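Local coordinates for protein endopolygalacturonase (Chondrostereum purpureum, PDB 1K5C) that probably hydrolyses the alpha-1,4 links between galacturonosyl units of polygalacturonate, as an endo-acting polygalacturonase of glycoside hydrolase family 28 with a right-handed parallel beta-helix fold, at residues 202-208 with 233-239; 81-85 with 115-119; 293-297 with 312-316; 45-51 with 75-80. The contacts are given in a common frame with arbitrary orientation. Where two conformers were deposited one is given. Residues are numbered along the deposited sequence.

Interaction 1: 202-208 with 233-239; sequences IATGKHV and ATSASVS
Two successive turns of the parallel beta-helix pair here. His207 and Val208 bridge Ser237 and Val238 in parallel; before them the nearest CA pairs are Thr204-Ala233, Gly205-Ser235 and Lys206-Ala236. Segment 202-208 first makes a type II turn, Ala203 to Lys206, with Gly205 at positive phi (81/3). Ala233 sets its CB 3.6 Å from Ile202 O. Thr234 N donates to Thr204 OG1 (3.0 Å), and Thr234 O accepts from Gly205 N (3.0 Å). Ser235 takes a left-handed conformation (51/46). Ala236 is extended, with its CB 3.7 Å from Ile202 CG2. Ser237 N donates to Lys206 O (3.0 Å), and Ser237 O accepts from Val208 N (2.9 Å). Ser237 OG (chi1 p) lies 2.8 Å from His207 ND1 (chi1 m) in a hydrogen bond. A water joins Ser237 OG (2.6 Å) to Val208 O (2.8 Å). Val238 points inward, its CG2 3.6 Å from Ile202 CG1. Ser239 N donates to Val208 O (2.9 Å). The pair continues into strands 207-221 and 237-244. Ile202 ends strand 197-202 and bonds through its backbone to Lys228 and Gln230 of strand 223-230. Asp180 and Gly181 bond to His207, Pro274 and Ser276 to Val238; Ile199 packs on both valines.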
loop_
_atom_site.group_PDB
_atom_site.type_symbol
_atom_site.label_atom_id
_atom_site.label_comp_id
_atom_site.label_asym_id
_atom_site.label_seq_id
_atom_site.Cartn_x
_atom_site.Cartn_y
_atom_site.Cartn_z
ATOM N N ILE A 202 -12.069 3.828 0.780
ATOM C CA ILE A 202 -12.331 5.251 0.562
ATOM C C ILE A 202 -13.307 5.732 1.621
ATOM O O ILE A 202 -14.424 5.182 1.768
ATOM C CB ILE A 202 -12.883 5.466 -0.861
ATOM C CG1 ILE A 202 -11.863 5.015 -1.917
ATOM C CG2 ILE A 202 -13.334 6.906 -1.040
ATOM C CD1 ILE A 202 -10.606 5.878 -1.991
ATOM N N ALA A 203 -12.886 6.748 2.346
ATOM C CA ALA A 203 -13.660 7.379 3.424
ATOM C C ALA A 203 -14.222 8.711 2.972
ATOM O O ALA A 203 -13.828 9.297 1.937
ATOM C CB ALA A 203 -12.727 7.595 4.638
ATOM N N THR A 204 -15.130 9.255 3.786
ATOM C CA THR A 204 -15.715 10.555 3.501
ATOM C C THR A 204 -14.604 11.612 3.262
ATOM O O THR A 204 -13.611 11.707 3.998
ATOM C CB THR A 204 -16.587 10.960 4.699
ATOM O OG1 THR A 204 -17.745 10.091 4.586
ATOM C CG2 THR A 204 -17.026 12.429 4.670
ATOM N N GLY A 205 -14.832 12.393 2.190
ATOM C CA GLY A 205 -13.947 13.507 1.859
ATOM C C GLY A 205 -12.684 13.093 1.120
ATOM O O GLY A 205 -11.859 13.995 0.847
ATOM N N LYS A 206 -12.507 11.832 0.784
ATOM C CA LYS A 206 -11.276 11.384 0.115
ATOM C C LYS A 206 -11.527 11.158 -1.364
ATOM O O LYS A 206 -12.600 10.702 -1.779
ATOM C CB LYS A 206 -10.792 10.088 0.808
ATOM C CG LYS A 206 -10.552 10.274 2.328
ATOM C CD LYS A 206 -9.628 11.433 2.663
ATOM C CE LYS A 206 -9.455 11.489 4.200
ATOM N NZ LYS A 206 -8.715 12.723 4.565
ATOM N N HIS A 207 -10.485 11.474 -2.162
ATOM C CA HIS A 207 -10.632 11.446 -3.618
ATOM C C HIS A 207 -9.346 10.879 -4.208
ATOM O O HIS A 207 -8.278 11.467 -4.047
ATOM C CB HIS A 207 -10.806 12.881 -4.194
ATOM C CG HIS A 207 -12.013 13.557 -3.602
ATOM N ND1 HIS A 207 -13.301 13.388 -4.102
ATOM C CD2 HIS A 207 -12.102 14.384 -2.507
ATOM C CE1 HIS A 207 -14.147 14.083 -3.339
ATOM N NE2 HIS A 207 -13.444 14.695 -2.410
ATOM N N VAL A 208 -9.478 9.717 -4.863
ATOM C CA VAL A 208 -8.329 9.060 -5.534
ATOM C C VAL A 208 -8.544 9.242 -7.031
ATOM O O VAL A 208 -9.630 8.981 -7.547
ATOM C CB VAL A 208 -8.234 7.597 -5.134
ATOM C CG1 VAL A 208 -7.278 6.861 -6.045
ATOM C CG2 VAL A 208 -7.813 7.496 -3.671
ATOM N N ALA A 233 -19.572 6.416 3.101
ATOM C CA ALA A 233 -18.766 7.574 2.707
ATOM C C ALA A 233 -19.534 8.517 1.834
ATOM O O ALA A 233 -20.269 8.112 0.926
ATOM C CB ALA A 233 -17.511 7.104 1.940
ATOM N N THR A 234 -19.319 9.817 2.076
ATOM C CA THR A 234 -19.865 10.852 1.236
ATOM C C THR A 234 -18.762 11.821 0.826
ATOM O O THR A 234 -17.652 11.835 1.371
ATOM C CB THR A 234 -20.972 11.641 2.024
ATOM O OG1 THR A 234 -20.387 12.207 3.204
ATOM C CG2 THR A 234 -22.123 10.683 2.368
ATOM N N SER A 235 -19.066 12.667 -0.170
ATOM C CA SER A 235 -18.059 13.655 -0.671
ATOM C C SER A 235 -16.739 12.985 -0.991
ATOM O O SER A 235 -15.662 13.466 -0.585
ATOM C CB SER A 235 -17.856 14.789 0.339
ATOM O OG SER A 235 -19.061 15.462 0.598
ATOM N N ALA A 236 -16.826 11.836 -1.708
ATOM C CA ALA A 236 -15.643 11.009 -1.946
ATOM C C ALA A 236 -15.687 10.532 -3.409
ATOM O O ALA A 236 -16.757 10.565 -4.036
ATOM C CB ALA A 236 -15.597 9.831 -1.000
ATOM N N SER A 237 -14.576 10.018 -3.922
ATOM C CA SER A 237 -14.599 9.498 -5.311
ATOM C C SER A 237 -13.338 8.731 -5.620
ATOM O O SER A 237 -12.291 8.920 -4.996
ATOM C CB SER A 237 -14.727 10.634 -6.340
ATOM O OG SER A 237 -13.696 11.598 -6.209
ATOM N N VAL A 238 -13.455 7.871 -6.649
ATOM C CA VAL A 238 -12.319 7.228 -7.322
ATOM C C VAL A 238 -12.543 7.435 -8.790
ATOM O O VAL A 238 -13.583 7.056 -9.305
ATOM C CB VAL A 238 -12.241 5.721 -7.024
ATOM C CG1 VAL A 238 -11.085 5.083 -7.789
ATOM C CG2 VAL A 238 -12.151 5.477 -5.526
ATOM N N SER A 239 -11.562 8.076 -9.496
ATOM C CA SER A 239 -11.774 8.366 -10.924
ATOM C C SER A 239 -10.477 8.238 -11.691
ATOM O O SER A 239 -9.492 8.895 -11.366
ATOM C CB SER A 239 -12.333 9.765 -11.081
ATOM O OG SER A 239 -12.683 10.060 -12.414
HETATM O O HOH W 1 -11.534 11.066 -7.622
#

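Interaction 2: 81-85 with 115-119; sequences GALYW and LNSPA
Two loops of adjacent turns of the parallel beta-helix meet where strands 76-78 and 108-115 have ended. Segment 81-85 begins as a 3-10 turn (Gly81 -60/-33), and Gly81 O accepts from both Tyr84 N (2.9 Å) and Trp85 N (3.0 Å). Segment 115-119 bends at Asn116, which is left-handed (54/60). Gly81 CA lies 4.0 Å from Pro118 CA. A CB on Gly81 would clash with Asn116 O and Ser117 O, so the close approach needs glycine. Gly81 N makes a weak hydrogen bond to Asn116 O (2.7 Å, 120°). The Trp85 indole (chi1 m, chi2 -27°) turns its edge to the other loop: NE1 donates to Ser117 O (3.0 Å). Pro118 CG sits over the face of the Tyr84 ring (chi1 m), 4.1 Å from its centroid, a CH-pi contact. Tyr84 OH is bonded to Thr54 N, Tyr84 O to Thr94 OG1 and Leu83 O to Lys53 NZ. Ser117 OG is hydrogen-bonded to Asp140 OD2, with Ala119 O also 2.6 Å from Ser117 OG. Trp85 is about 8 Å from the galacturonate-binding Asn151, side chain to side chain. The indole NH is satisfied by Ser117 O, Gly81 N is held weakly by Asn116 O, and the Pro118-Tyr84 contact is apolar.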
loop_
_atom_site.group_PDB
_atom_site.type_symbol
_atom_site.label_atom_id
_atom_site.label_comp_id
_atom_site.label_asym_id
_atom_site.label_seq_id
_atom_site.Cartn_x
_atom_site.Cartn_y
_atom_site.Cartn_z
ATOM N N GLY A 81 8.049 -6.996 14.935
ATOM C CA GLY A 81 6.572 -7.144 14.907
ATOM C C GLY A 81 6.060 -8.364 15.666
ATOM O O GLY A 81 4.967 -8.307 16.228
ATOM N N ALA A 82 6.817 -9.470 15.683
ATOM C CA ALA A 82 6.331 -10.667 16.366
ATOM C C ALA A 82 6.166 -10.457 17.873
ATOM O O ALA A 82 5.428 -11.240 18.514
ATOM C CB ALA A 82 7.256 -11.860 16.119
ATOM N N LEU A 83 6.764 -9.405 18.433
ATOM C CA LEU A 83 6.522 -9.101 19.843
ATOM C C LEU A 83 5.159 -8.487 20.104
ATOM O O LEU A 83 4.738 -8.349 21.277
ATOM C CB LEU A 83 7.617 -8.156 20.366
ATOM C CG LEU A 83 9.037 -8.668 20.246
ATOM C CD1 LEU A 83 10.021 -7.575 20.812
ATOM C CD2 LEU A 83 9.247 -10.005 20.939
ATOM N N TYR A 84 4.475 -8.097 19.032
ATOM C CA TYR A 84 3.147 -7.470 19.150
ATOM C C TYR A 84 2.044 -8.343 18.559
ATOM O O TYR A 84 0.918 -8.305 19.017
ATOM C CB TYR A 84 3.144 -6.169 18.414
ATOM C CG TYR A 84 4.226 -5.138 18.760
ATOM C CD1 TYR A 84 3.975 -4.113 19.655
ATOM C CD2 TYR A 84 5.466 -5.232 18.145
ATOM C CE1 TYR A 84 4.992 -3.191 19.966
ATOM C CE2 TYR A 84 6.475 -4.282 18.405
ATOM C CZ TYR A 84 6.202 -3.255 19.311
ATOM O OH TYR A 84 7.143 -2.277 19.554
ATOM N N TRP A 85 2.341 -9.051 17.437
ATOM C CA TRP A 85 1.263 -9.690 16.659
ATOM C C TRP A 85 0.444 -10.629 17.509
ATOM O O TRP A 85 0.975 -11.478 18.238
ATOM C CB TRP A 85 1.897 -10.484 15.504
ATOM C CG TRP A 85 2.625 -9.656 14.499
ATOM C CD1 TRP A 85 2.391 -8.340 14.163
ATOM C CD2 TRP A 85 3.714 -10.107 13.674
ATOM N NE1 TRP A 85 3.275 -7.954 13.173
ATOM C CE2 TRP A 85 4.107 -9.003 12.879
ATOM C CE3 TRP A 85 4.419 -11.309 13.575
ATOM C CZ2 TRP A 85 5.162 -9.077 11.954
ATOM C CZ3 TRP A 85 5.487 -11.380 12.670
ATOM C CH2 TRP A 85 5.847 -10.272 11.883
ATOM N N LEU A 115 11.410 -4.771 7.977
ATOM C CA LEU A 115 11.295 -6.161 8.434
ATOM C C LEU A 115 10.340 -6.201 9.641
ATOM O O LEU A 115 10.567 -5.509 10.656
ATOM C CB LEU A 115 12.671 -6.663 8.848
ATOM C CG LEU A 115 12.709 -8.063 9.481
ATOM C CD1 LEU A 115 12.267 -9.160 8.475
ATOM C CD2 LEU A 115 14.113 -8.378 9.978
ATOM N N ASN A 116 9.290 -7.006 9.538
ATOM C CA ASN A 116 8.411 -7.267 10.690
ATOM C C ASN A 116 7.866 -5.978 11.338
ATOM O O ASN A 116 8.053 -5.706 12.527
ATOM C CB ASN A 116 9.110 -8.183 11.693
ATOM C CG ASN A 116 9.486 -9.499 11.024
ATOM O OD1 ASN A 116 8.771 -9.951 10.099
ATOM N ND2 ASN A 116 10.562 -10.102 11.501
ATOM N N SER A 117 7.129 -5.201 10.534
ATOM C CA SER A 117 6.390 -4.090 11.110
ATOM C C SER A 117 5.343 -4.612 12.112
ATOM O O SER A 117 4.741 -5.656 11.911
ATOM C CB SER A 117 5.722 -3.266 10.004
ATOM O OG SER A 117 4.799 -4.047 9.228
ATOM N N PRO A 118 5.070 -3.832 13.191
ATOM C CA PRO A 118 4.001 -4.250 14.121
ATOM C C PRO A 118 2.659 -4.370 13.425
ATOM O O PRO A 118 1.905 -5.315 13.745
ATOM C CB PRO A 118 4.025 -3.173 15.218
ATOM C CG PRO A 118 5.508 -2.742 15.241
ATOM C CD PRO A 118 5.880 -2.717 13.737
ATOM N N ALA A 119 2.343 -3.439 12.549
ATOM C CA ALA A 119 1.089 -3.473 11.748
ATOM C C ALA A 119 1.435 -2.755 10.439
ATOM O O ALA A 119 2.338 -3.199 9.718
ATOM C CB ALA A 119 -0.094 -2.939 12.539
#

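Interaction 3: 293-297 with 312-316; sequences ATRVT and LTVTG
This contact is made by side chains, on each other and on the backbone of 314-316, across the inside of the last turns of the parallel beta-helix, between strands of its two different sheets. Strand 294-299 belongs to one and strand 306-315 to the other, and the nearest CA atoms, those of Arg295 and Val314, are 6.0 Å apart. The chain turns a corner at Arg295 (-68/-70) and runs on extended through Val296 (-138/130). Residues 312-315 are extended. Gly316 (95/173) has backbone angles that would press a CB against the preceding carbonyl. Val296 (chi1 t) points toward the other segment: its CG2 is 3.7 Å from Val314 CG2 (Val314 chi1 t) and 4.4 Å from Leu312 CD2 (Leu312 chi1 t, chi2 p). Arg295 CB packs on Val314 CG1 at 3.5 Å. The arginine then runs past the end of the strand with rotamers m, t, m and chi4 near -86°. Its CD passes 3.4 Å from Val314 O, and Arg295 NH1 donates to Gly316 O at 2.9 Å and 170°, near the guanidinium plane. The remaining guanidinium nitrogens reach the C terminus: Arg295 NE bonds to Tyr334 O, and Arg295 NH2 forms a salt bridge with Leu335 OXT. Val296, Val314 and Leu312 thus meet in the interior, while one arginine joins strand corner, strand end and chain terminus, meeting two backbone carbonyls and the terminal carboxylate.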
loop_
_atom_site.group_PDB
_atom_site.type_symbol
_atom_site.label_atom_id
_atom_site.label_comp_id
_atom_site.label_asym_id
_atom_site.label_seq_id
_atom_site.Cartn_x
_atom_site.Cartn_y
_atom_site.Cartn_z
ATOM N N ALA A 293 -12.735 -19.609 -5.057
ATOM C CA ALA A 293 -12.750 -18.162 -5.203
ATOM C C ALA A 293 -13.775 -17.723 -6.244
ATOM O O ALA A 293 -14.260 -18.525 -7.060
ATOM C CB ALA A 293 -11.369 -17.694 -5.628
ATOM N N THR A 294 -14.074 -16.429 -6.210
ATOM C CA THR A 294 -14.880 -15.743 -7.222
ATOM C C THR A 294 -13.970 -14.987 -8.180
ATOM O O THR A 294 -12.981 -14.377 -7.753
ATOM C CB THR A 294 -15.856 -14.786 -6.532
ATOM O OG1 THR A 294 -16.753 -15.555 -5.709
ATOM C CG2 THR A 294 -16.666 -13.979 -7.517
ATOM N N ARG A 295 -14.280 -15.017 -9.474
ATOM C CA ARG A 295 -13.469 -14.293 -10.473
ATOM C C ARG A 295 -13.596 -12.773 -10.324
ATOM O O ARG A 295 -12.630 -12.118 -9.920
ATOM C CB ARG A 295 -13.815 -14.775 -11.890
ATOM C CG ARG A 295 -13.334 -16.243 -12.115
ATOM C CD ARG A 295 -13.496 -16.666 -13.548
ATOM N NE ARG A 295 -14.854 -16.772 -14.089
ATOM C CZ ARG A 295 -15.584 -17.897 -13.941
ATOM N NH1 ARG A 295 -15.168 -18.936 -13.229
ATOM N NH2 ARG A 295 -16.797 -17.961 -14.501
ATOM N N VAL A 296 -14.765 -12.234 -10.653
ATOM C CA VAL A 296 -14.981 -10.775 -10.616
ATOM C C VAL A 296 -16.338 -10.464 -10.016
ATOM O O VAL A 296 -17.359 -10.977 -10.482
ATOM C CB VAL A 296 -14.933 -10.222 -12.053
ATOM C CG1 VAL A 296 -15.320 -8.734 -12.092
ATOM C CG2 VAL A 296 -13.575 -10.440 -12.704
ATOM N N THR A 297 -16.359 -9.560 -9.043
ATOM C CA THR A 297 -17.610 -8.950 -8.590
ATOM C C THR A 297 -17.435 -7.420 -8.622
ATOM O O THR A 297 -16.426 -6.901 -8.121
ATOM C CB THR A 297 -18.053 -9.434 -7.211
ATOM O OG1 THR A 297 -18.586 -10.779 -7.434
ATOM C CG2 THR A 297 -19.132 -8.581 -6.541
ATOM N N LEU A 312 -8.476 -7.644 -19.625
ATOM C CA LEU A 312 -8.586 -8.505 -18.438
ATOM C C LEU A 312 -8.972 -9.922 -18.833
ATOM O O LEU A 312 -9.973 -10.122 -19.556
ATOM C CB LEU A 312 -9.677 -7.922 -17.515
ATOM C CG LEU A 312 -9.974 -8.703 -16.257
ATOM C CD1 LEU A 312 -8.698 -8.797 -15.352
ATOM C CD2 LEU A 312 -11.145 -8.087 -15.476
ATOM N N THR A 313 -8.269 -10.887 -18.285
ATOM C CA THR A 313 -8.669 -12.317 -18.366
ATOM C C THR A 313 -8.622 -12.873 -16.940
ATOM O O THR A 313 -7.543 -12.817 -16.339
ATOM C CB THR A 313 -7.771 -13.129 -19.307
ATOM O OG1 THR A 313 -7.832 -12.577 -20.616
ATOM C CG2 THR A 313 -8.199 -14.594 -19.285
ATOM N N VAL A 314 -9.725 -13.387 -16.460
ATOM C CA VAL A 314 -9.764 -14.025 -15.142
ATOM C C VAL A 314 -10.280 -15.461 -15.336
ATOM O O VAL A 314 -11.327 -15.632 -15.987
ATOM C CB VAL A 314 -10.665 -13.278 -14.141
ATOM C CG1 VAL A 314 -10.490 -13.883 -12.721
ATOM C CG2 VAL A 314 -10.374 -11.777 -14.107
ATOM N N THR A 315 -9.567 -16.426 -14.783
ATOM C CA THR A 315 -9.917 -17.840 -14.904
ATOM C C THR A 315 -9.849 -18.504 -13.508
ATOM O O THR A 315 -9.247 -17.985 -12.589
ATOM C CB THR A 315 -8.980 -18.567 -15.891
ATOM O OG1 THR A 315 -7.612 -18.419 -15.438
ATOM C CG2 THR A 315 -9.131 -18.011 -17.329
ATOM N N GLY A 316 -10.517 -19.668 -13.460
ATOM C CA GLY A 316 -10.599 -20.421 -12.212
ATOM C C GLY A 316 -11.895 -20.098 -11.438
ATOM O O GLY A 316 -12.640 -19.159 -11.770
#

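Interaction 4: 45-51 with 75-80; sequences MAGDITF and HIFDGN
Strands 49-51 and 76-78 lie side by side, parallel at 11° with axes 4.7 Å apart, as neighbouring turns of the beta-helix. Ile49 pairs with Phe77 and Thr50 with Asp78. The backbone bonds are Ile49 N to Ile76 O (2.8 Å), Asp78 N to Ile49 O (2.8 Å) and Phe51 N to Asp78 O (2.9 Å). Phe77 (chi1 m, chi2 88°) points inward with Ile49 (m, t), whose CD1 is 4.3 Å from Phe77 CE2. Met45 (m, t, chi3 91°) reaches the Phe77 ring. Its CE lies over one ring face, 3.9 Å from the Phe77 centroid, and its SD, oblique at 4.4 Å from that centroid, makes a Met-aromatic contact. Phe51 (chi1 m, chi2 73°) brings CE1 to 4.1 Å from Phe77 CD2. Phe51 meets Phe100 edge-to-face; Phe77 meets Phe112 edge-to-face and also touches Phe61. On the other face, Thr50 (m) sets OG1 4.0 Å from Asp78 CB. At the start, Gly47 CA lies over one face of the His75 ring (m, chi2 -76°), 3.8 Å from its centroid, a CH-pi contact. His75 ND1 donates to Asp48 OD1 (3.1 Å), which also accepts Ile76 N (2.9 Å); Asp48 is m. At the end, Asp78 (t) accepts Asn80 N on OD1 (3.0 Å), an Asx turn, and Asn80 ND2 donates to Phe51 O (3.0 Å). The inner face is therefore aromatic and apolar, and polar side chains extend the pairing at both ends.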
loop_
_atom_site.group_PDB
_atom_site.type_symbol
_atom_site.label_atom_id
_atom_site.label_comp_id
_atom_site.label_asym_id
_atom_site.label_seq_id
_atom_site.Cartn_x
_atom_site.Cartn_y
_atom_site.Cartn_z
ATOM N N MET A 45 22.023 4.994 4.360
ATOM C CA MET A 45 22.059 4.067 5.475
ATOM C C MET A 45 23.324 3.233 5.461
ATOM O O MET A 45 23.704 2.687 4.405
ATOM C CB MET A 45 20.889 3.071 5.408
ATOM C CG MET A 45 19.587 3.588 5.757
ATOM S SD MET A 45 18.316 2.351 5.916
ATOM C CE MET A 45 18.244 1.766 7.626
ATOM N N ALA A 46 23.946 3.120 6.627
ATOM C CA ALA A 46 25.211 2.360 6.769
ATOM C C ALA A 46 25.046 1.223 7.753
ATOM O O ALA A 46 26.042 0.507 8.002
ATOM C CB ALA A 46 26.341 3.285 7.226
ATOM N N GLY A 47 23.871 1.021 8.318
ATOM C CA GLY A 47 23.598 -0.105 9.221
ATOM C C GLY A 47 22.091 -0.271 9.361
ATOM O O GLY A 47 21.316 0.503 8.814
ATOM N N ASP A 48 21.731 -1.350 10.070
ATOM C CA ASP A 48 20.319 -1.644 10.313
ATOM C C ASP A 48 19.852 -0.927 11.586
ATOM O O ASP A 48 20.614 -0.783 12.569
ATOM C CB ASP A 48 20.149 -3.141 10.500
ATOM C CG ASP A 48 20.519 -3.979 9.276
ATOM O OD1 ASP A 48 20.531 -3.438 8.143
ATOM O OD2 ASP A 48 20.732 -5.201 9.483
ATOM N N ILE A 49 18.581 -0.511 11.582
ATOM C CA ILE A 49 17.988 0.179 12.750
ATOM C C ILE A 49 16.905 -0.708 13.316
ATOM O O ILE A 49 15.951 -1.063 12.629
ATOM C CB ILE A 49 17.487 1.576 12.357
ATOM C CG1 ILE A 49 18.694 2.427 11.844
ATOM C CG2 ILE A 49 16.841 2.253 13.565
ATOM C CD1 ILE A 49 18.324 3.733 11.268
ATOM N N THR A 50 17.096 -1.098 14.566
ATOM C CA THR A 50 16.170 -2.007 15.274
ATOM C C THR A 50 15.369 -1.224 16.285
ATOM O O THR A 50 15.937 -0.397 17.023
ATOM C CB THR A 50 16.976 -3.143 15.939
ATOM O OG1 THR A 50 17.671 -3.885 14.919
ATOM C CG2 THR A 50 16.074 -4.126 16.699
ATOM N N PHE A 51 14.062 -1.475 16.363
ATOM C CA PHE A 51 13.185 -0.709 17.264
ATOM C C PHE A 51 12.775 -1.624 18.413
ATOM O O PHE A 51 12.038 -2.620 18.243
ATOM C CB PHE A 51 11.957 -0.235 16.494
ATOM C CG PHE A 51 12.314 0.830 15.482
ATOM C CD1 PHE A 51 13.002 0.523 14.286
ATOM C CD2 PHE A 51 11.952 2.174 15.711
ATOM C CE1 PHE A 51 13.340 1.505 13.390
ATOM C CE2 PHE A 51 12.273 3.156 14.770
ATOM C CZ PHE A 51 12.975 2.814 13.608
ATOM N N HIS A 75 19.920 -1.924 3.705
ATOM C CA HIS A 75 19.752 -2.035 5.154
ATOM C C HIS A 75 18.281 -2.148 5.552
ATOM O O HIS A 75 17.371 -1.986 4.739
ATOM C CB HIS A 75 20.450 -0.853 5.850
ATOM C CG HIS A 75 21.923 -0.983 5.721
ATOM N ND1 HIS A 75 22.668 -1.853 6.458
ATOM C CD2 HIS A 75 22.771 -0.323 4.869
ATOM C CE1 HIS A 75 23.948 -1.760 6.081
ATOM N NE2 HIS A 75 24.031 -0.854 5.178
ATOM N N ILE A 76 18.104 -2.479 6.846
ATOM C CA ILE A 76 16.809 -2.905 7.399
ATOM C C ILE A 76 16.369 -1.987 8.530
ATOM O O ILE A 76 17.185 -1.647 9.418
ATOM C CB ILE A 76 16.948 -4.342 7.940
ATOM C CG1 ILE A 76 17.273 -5.341 6.813
ATOM C CG2 ILE A 76 15.712 -4.774 8.706
ATOM C CD1 ILE A 76 17.702 -6.687 7.330
ATOM N N PHE A 77 15.082 -1.651 8.506
ATOM C CA PHE A 77 14.357 -1.112 9.672
ATOM C C PHE A 77 13.585 -2.290 10.266
ATOM O O PHE A 77 12.678 -2.822 9.612
ATOM C CB PHE A 77 13.353 -0.038 9.245
ATOM C CG PHE A 77 13.956 1.227 8.684
ATOM C CD1 PHE A 77 14.237 1.330 7.310
ATOM C CD2 PHE A 77 14.224 2.320 9.483
ATOM C CE1 PHE A 77 14.766 2.516 6.796
ATOM C CE2 PHE A 77 14.731 3.487 8.957
ATOM C CZ PHE A 77 14.998 3.609 7.596
ATOM N N ASP A 78 13.992 -2.737 11.463
ATOM C CA ASP A 78 13.415 -3.942 12.092
ATOM C C ASP A 78 12.402 -3.514 13.169
ATOM O O ASP A 78 12.788 -2.923 14.192
ATOM C CB ASP A 78 14.540 -4.769 12.678
ATOM C CG ASP A 78 14.100 -6.070 13.343
ATOM O OD1 ASP A 78 12.898 -6.298 13.497
ATOM O OD2 ASP A 78 15.046 -6.826 13.689
ATOM N N GLY A 79 11.137 -3.786 12.910
ATOM C CA GLY A 79 10.064 -3.376 13.790
ATOM C C GLY A 79 9.746 -4.363 14.899
ATOM O O GLY A 79 8.845 -4.079 15.742
ATOM N N ASN A 80 10.416 -5.520 14.980
ATOM C CA ASN A 80 10.146 -6.481 16.049
ATOM C C ASN A 80 8.659 -6.861 16.106
ATOM O O ASN A 80 8.105 -7.099 17.193
ATOM C CB ASN A 80 10.631 -5.946 17.424
ATOM C CG ASN A 80 12.056 -6.375 17.657
ATOM O OD1 ASN A 80 12.394 -7.547 17.542
ATOM N ND2 ASN A 80 12.925 -5.439 18.031
HETATM O O HOH W 2 9.147 -2.239 17.842
#

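From the N terminus, interaction 4 comes first: it closes the loop from strand 49-51 to strand 76-78. Interaction 2 follows directly and touches it. It closes the loop from 81-85 to 115-119 and joins the connecting loops of adjacent turns. Leu115 probably bonds through its backbone to Phe77 and Gly79, so 45-51, 75-80 and 115-119 mark three consecutive turns. Interaction 1 comes later and pairs 202-208 with 233-239, about 30 Å from interaction 2 between centres. Interaction 3 closes a short loop near the C terminus. The four are in series, with none nested or crossed. Interactions 4 and 1 join adjacent turns side by side, whereas interaction 3 links the two sheets across the interior.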